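Local coordinates for protein serine acetyltransferase (Entamoeba histolytica, PDB 3Q1X) that probably catalyses the transfer of an acetyl group to the hydroxyl of L-serine in cysteine biosynthesis, and is built around a left-handed beta-helix, at residues A[34-38]-A[157-161]; A[136-140]-A[167-173]. Residues are numbered along the deposited sequence.

Contact 1 of 2, residues A[34-38]-A[157-161]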
# COMPACT_ATOMS: atom_id res chain seq x y z
N VAL A 34 -4.95 12.21 8.43
CA VAL A 34 -4.40 11.69 7.17
C VAL A 34 -3.69 12.83 6.43
O VAL A 34 -3.74 13.98 6.88
CB VAL A 34 -5.50 11.06 6.28
CG1 VAL A 34 -6.09 9.81 6.95
CG2 VAL A 34 -6.59 12.07 5.94
N PHE A 35 -3.04 12.52 5.31
CA PHE A 35 -2.36 13.56 4.53
C PHE A 35 -3.23 14.78 4.22
O PHE A 35 -4.46 14.67 4.07
CB PHE A 35 -1.69 12.99 3.28
CG PHE A 35 -2.65 12.45 2.25
CD1 PHE A 35 -3.08 13.24 1.19
CD2 PHE A 35 -3.05 11.12 2.29
CE1 PHE A 35 -3.93 12.73 0.22
CE2 PHE A 35 -3.92 10.59 1.32
CZ PHE A 35 -4.36 11.40 0.28
N THR A 36 -2.58 15.93 4.11
CA THR A 36 -3.25 17.23 4.21
C THR A 36 -4.44 17.38 3.26
O THR A 36 -5.53 17.74 3.71
CB THR A 36 -2.27 18.41 4.03
OG1 THR A 36 -1.16 18.24 4.92
CG2 THR A 36 -2.96 19.74 4.35
N GLU A 37 -4.23 17.08 1.98
CA GLU A 37 -5.25 17.29 0.95
C GLU A 37 -6.53 16.51 1.25
O GLU A 37 -7.62 17.06 1.16
CB GLU A 37 -4.72 16.98 -0.45
CG GLU A 37 -3.52 17.84 -0.90
CD GLU A 37 -2.17 17.23 -0.56
OE1 GLU A 37 -2.06 16.47 0.43
OE2 GLU A 37 -1.19 17.52 -1.29
N LEU A 38 -6.38 15.24 1.62
CA LEU A 38 -7.51 14.40 2.02
C LEU A 38 -8.16 14.88 3.32
O LEU A 38 -9.37 14.98 3.39
CB LEU A 38 -7.11 12.93 2.14
CG LEU A 38 -8.23 11.90 2.40
CD1 LEU A 38 -9.29 11.90 1.29
CD2 LEU A 38 -7.62 10.50 2.56
N SER A 157 0.53 10.75 -2.77
CA SER A 157 0.01 10.61 -1.40
C SER A 157 -1.15 9.61 -1.35
O SER A 157 -1.18 8.72 -0.50
CB SER A 157 -0.43 11.96 -0.83
OG SER A 157 0.68 12.80 -0.59
N VAL A 158 -2.09 9.75 -2.28
CA VAL A 158 -3.17 8.78 -2.45
C VAL A 158 -2.61 7.37 -2.71
O VAL A 158 -3.03 6.40 -2.07
CB VAL A 158 -4.11 9.20 -3.60
CG1 VAL A 158 -5.06 8.07 -3.96
CG2 VAL A 158 -4.88 10.49 -3.24
N HIS A 159 -1.62 7.29 -3.60
CA HIS A 159 -0.94 6.05 -3.94
C HIS A 159 -0.39 5.34 -2.69
O HIS A 159 -0.61 4.14 -2.50
CB HIS A 159 0.17 6.42 -4.94
CG HIS A 159 0.72 5.27 -5.73
ND1 HIS A 159 0.09 4.05 -5.86
CD2 HIS A 159 1.84 5.19 -6.49
CE1 HIS A 159 0.81 3.26 -6.63
NE2 HIS A 159 1.88 3.92 -7.03
N SER A 160 0.28 6.08 -1.80
CA SER A 160 0.85 5.50 -0.57
C SER A 160 -0.23 5.07 0.42
O SER A 160 -0.10 4.03 1.09
CB SER A 160 1.79 6.51 0.10
OG SER A 160 2.91 6.82 -0.72
N TYR A 161 -1.28 5.87 0.51
CA TYR A 161 -2.35 5.62 1.49
C TYR A 161 -3.29 4.45 1.14
O TYR A 161 -3.74 3.73 2.04
CB TYR A 161 -3.14 6.92 1.74
CG TYR A 161 -4.10 6.83 2.89
CD1 TYR A 161 -3.63 6.72 4.20
CD2 TYR A 161 -5.47 6.84 2.68
CE1 TYR A 161 -4.51 6.62 5.28
CE2 TYR A 161 -6.37 6.75 3.75
CZ TYR A 161 -5.88 6.65 5.04
OH TYR A 161 -6.76 6.54 6.10
O HOH W 1 0.15 15.15 0.90
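Phe35 is the main bump of this contact, and the hollow it fills lies between side chains one turn apart on helix 150-162. One face of its ring lies against Ser157, whose CB sits 3.7 Å from the centroid of the Phe35 ring in a CH-pi contact; a side chain as small as serine lets the ring come this close. Phe35 CZ reaches Val158 CG2 at 3.7 Å, and Phe35 CE2 meets Tyr161 CB at 3.8 Å, so the ring is held by positions i, i+1 and i+4. Tyr161 is the answering bump: its long ring runs alongside segment 34-38, with Val34 CG1 3.7 Å from Tyr161 CZ and, on the same side of the ring, Leu38 CD2 4.1 Å from Tyr161 CE2. No direct hydrogen bond joins the segments, but a water bridges Glu37 OE1 (2.6 Å) and Ser157 OG (2.8 Å) beside the apolar patch, while Glu37 OE2 is hydrogen-bonded to Tyr150 OH. Val158 and Leu38 touch helix 128-144, which closes the patch from another side. Phe35 holds the N-cap position of helix 36-45, so a helix start packs on helix 150-162 within the alpha-helical N-terminal domain characteristic of serine acetyltransferases.

Contact 2 of 2, residues A[136-140]-A[167-173]; sequences YRIAH and HPGASIK
This buried contact joins the helical domain to the left-handed beta-helix: one turn of helix 128-144 lies against the first coil of the hexapeptide-repeat fold. Residues 136-140 are regular alpha-helix, with His140 N bonded to Tyr136 O at 2.8 Å. Residues 167-170 form a type I turn, closed by Ala170 N to His167 O at 3.0 Å, and the chain then extends into strand 171-172. The closest CA approach is His140 to Pro168, 4.8 Å. Tyr136, Arg137 and His140 leave the helix sideways and bring their polar ends to the backbone. Tyr136 (chi1 t) donates from OH to Ala170 O at 2.5 Å and accepts a weak bond from Ile172 N at 2.9 Å; Ile172 CD1 lies over its ring face, 4.0 Å from the centroid. A phenol suits this place, pairing a flat apolar face with a hydroxyl that can both donate and accept. Small Ala139 lets Pro168 pack closely, CB to CB at 4.1 Å. His140 ND1 (chi1 t) donates a hydrogen bond to Pro168 O at 2.8 Å. Arg137 extends (m, t, t, chi4 -81°), its NE in a salt bridge with Asp106. Its planar guanidinium spans two successive carbonyls: Arg137 NH1 donates a hydrogen bond to Ile172 O at 2.8 Å, and Arg137 NH2 one to Lys173 O at 3.0 Å.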
# COMPACT_ATOMS: atom_id res chain seq x y z
N TYR A 136 -8.40 12.67 -6.24
CA TYR A 136 -8.30 12.67 -7.70
C TYR A 136 -9.09 13.80 -8.38
O TYR A 136 -8.61 14.44 -9.33
CB TYR A 136 -8.72 11.33 -8.33
CG TYR A 136 -9.17 11.53 -9.76
CD1 TYR A 136 -8.24 11.69 -10.80
CD2 TYR A 136 -10.53 11.65 -10.08
CE1 TYR A 136 -8.66 11.94 -12.12
CE2 TYR A 136 -10.95 11.90 -11.38
CZ TYR A 136 -10.02 12.05 -12.39
OH TYR A 136 -10.45 12.30 -13.68
N ARG A 137 -10.31 14.04 -7.91
CA ARG A 137 -11.17 14.99 -8.60
C ARG A 137 -10.61 16.41 -8.51
O ARG A 137 -10.77 17.22 -9.44
CB ARG A 137 -12.62 14.87 -8.13
CG ARG A 137 -13.24 13.53 -8.57
CD ARG A 137 -14.75 13.60 -8.75
NE ARG A 137 -15.32 12.27 -9.03
CZ ARG A 137 -15.32 11.70 -10.24
NH1 ARG A 137 -14.80 12.34 -11.29
NH2 ARG A 137 -15.85 10.50 -10.39
N ILE A 138 -9.91 16.69 -7.41
CA ILE A 138 -9.23 17.97 -7.27
C ILE A 138 -7.92 18.00 -8.06
O ILE A 138 -7.67 18.94 -8.81
CB ILE A 138 -9.07 18.39 -5.79
CG1 ILE A 138 -10.40 18.97 -5.26
CG2 ILE A 138 -7.94 19.40 -5.62
CD1 ILE A 138 -11.49 17.94 -4.97
N ALA A 139 -7.10 16.95 -7.92
CA ALA A 139 -5.85 16.82 -8.68
C ALA A 139 -6.05 16.98 -10.20
O ALA A 139 -5.22 17.59 -10.89
CB ALA A 139 -5.16 15.51 -8.37
N HIS A 140 -7.16 16.44 -10.71
CA HIS A 140 -7.49 16.57 -12.12
C HIS A 140 -7.72 18.02 -12.57
O HIS A 140 -7.34 18.38 -13.69
CB HIS A 140 -8.68 15.68 -12.51
CG HIS A 140 -8.97 15.67 -13.98
ND1 HIS A 140 -8.08 15.19 -14.91
CD2 HIS A 140 -10.05 16.11 -14.68
CE1 HIS A 140 -8.59 15.33 -16.12
NE2 HIS A 140 -9.79 15.87 -16.00
N HIS A 167 -3.34 8.55 -12.28
CA HIS A 167 -2.64 9.74 -12.76
C HIS A 167 -3.60 10.93 -12.79
O HIS A 167 -4.74 10.78 -13.24
CB HIS A 167 -2.03 9.53 -14.14
CG HIS A 167 -1.11 10.63 -14.55
ND1 HIS A 167 0.26 10.53 -14.47
CD2 HIS A 167 -1.37 11.89 -14.97
CE1 HIS A 167 0.81 11.66 -14.86
NE2 HIS A 167 -0.16 12.50 -15.18
N PRO A 168 -3.15 12.11 -12.30
CA PRO A 168 -4.05 13.27 -12.29
C PRO A 168 -4.63 13.65 -13.65
O PRO A 168 -5.65 14.33 -13.71
CB PRO A 168 -3.17 14.40 -11.73
CG PRO A 168 -1.76 13.92 -11.90
CD PRO A 168 -1.87 12.44 -11.66
N GLY A 169 -3.98 13.19 -14.73
CA GLY A 169 -4.45 13.43 -16.11
C GLY A 169 -5.66 12.61 -16.55
O GLY A 169 -6.36 13.00 -17.47
N ALA A 170 -5.90 11.49 -15.88
CA ALA A 170 -7.05 10.64 -16.21
C ALA A 170 -8.34 11.45 -16.14
O ALA A 170 -8.49 12.33 -15.28
CB ALA A 170 -7.12 9.44 -15.29
N SER A 171 -9.26 11.17 -17.05
CA SER A 171 -10.57 11.80 -17.07
C SER A 171 -11.61 10.76 -16.66
O SER A 171 -11.75 9.74 -17.31
CB SER A 171 -10.89 12.36 -18.45
OG SER A 171 -9.79 13.11 -18.95
N ILE A 172 -12.32 11.03 -15.57
CA ILE A 172 -13.27 10.05 -15.03
C ILE A 172 -14.63 10.70 -14.74
O ILE A 172 -14.72 11.66 -13.97
CB ILE A 172 -12.73 9.34 -13.75
CG1 ILE A 172 -11.29 8.85 -13.96
CG2 ILE A 172 -13.63 8.18 -13.36
CD1 ILE A 172 -10.63 8.29 -12.70
N LYS A 173 -15.68 10.16 -15.35
CA LYS A 173 -17.03 10.64 -15.12
C LYS A 173 -17.58 10.15 -13.77
O LYS A 173 -16.86 9.50 -13.02
CB LYS A 173 -17.95 10.26 -16.28
CG LYS A 173 -17.56 10.95 -17.59
CD LYS A 173 -18.67 10.88 -18.63
CE LYS A 173 -18.31 11.71 -19.86
NZ LYS A 173 -18.65 11.00 -21.13

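In the fold
The two contacts lie about 15 Å apart between centres and about 5 Å at their nearest atoms. Along the chain their segments alternate, 34-38, 136-140, 157-161, 167-173, so the connections cross. The consecutive helices 128-144 and 150-162 link them: Leu38 and Val158 of contact 1 pack on the first, while Tyr136, Ala139 and Pro168 of contact 2 touch Met155 on the second. Contact 1 works within the helical domain, and contact 2 couples that domain to the beta-helix. Both approach subunit interfaces: Ser160 OG and Tyr161 O hydrogen-bond with Tyr161 O and Ser160 OG of neighbouring subunits, and His167, whose side chain is about 6 Å from a bound serine, packs on Ala116 of the second subunit.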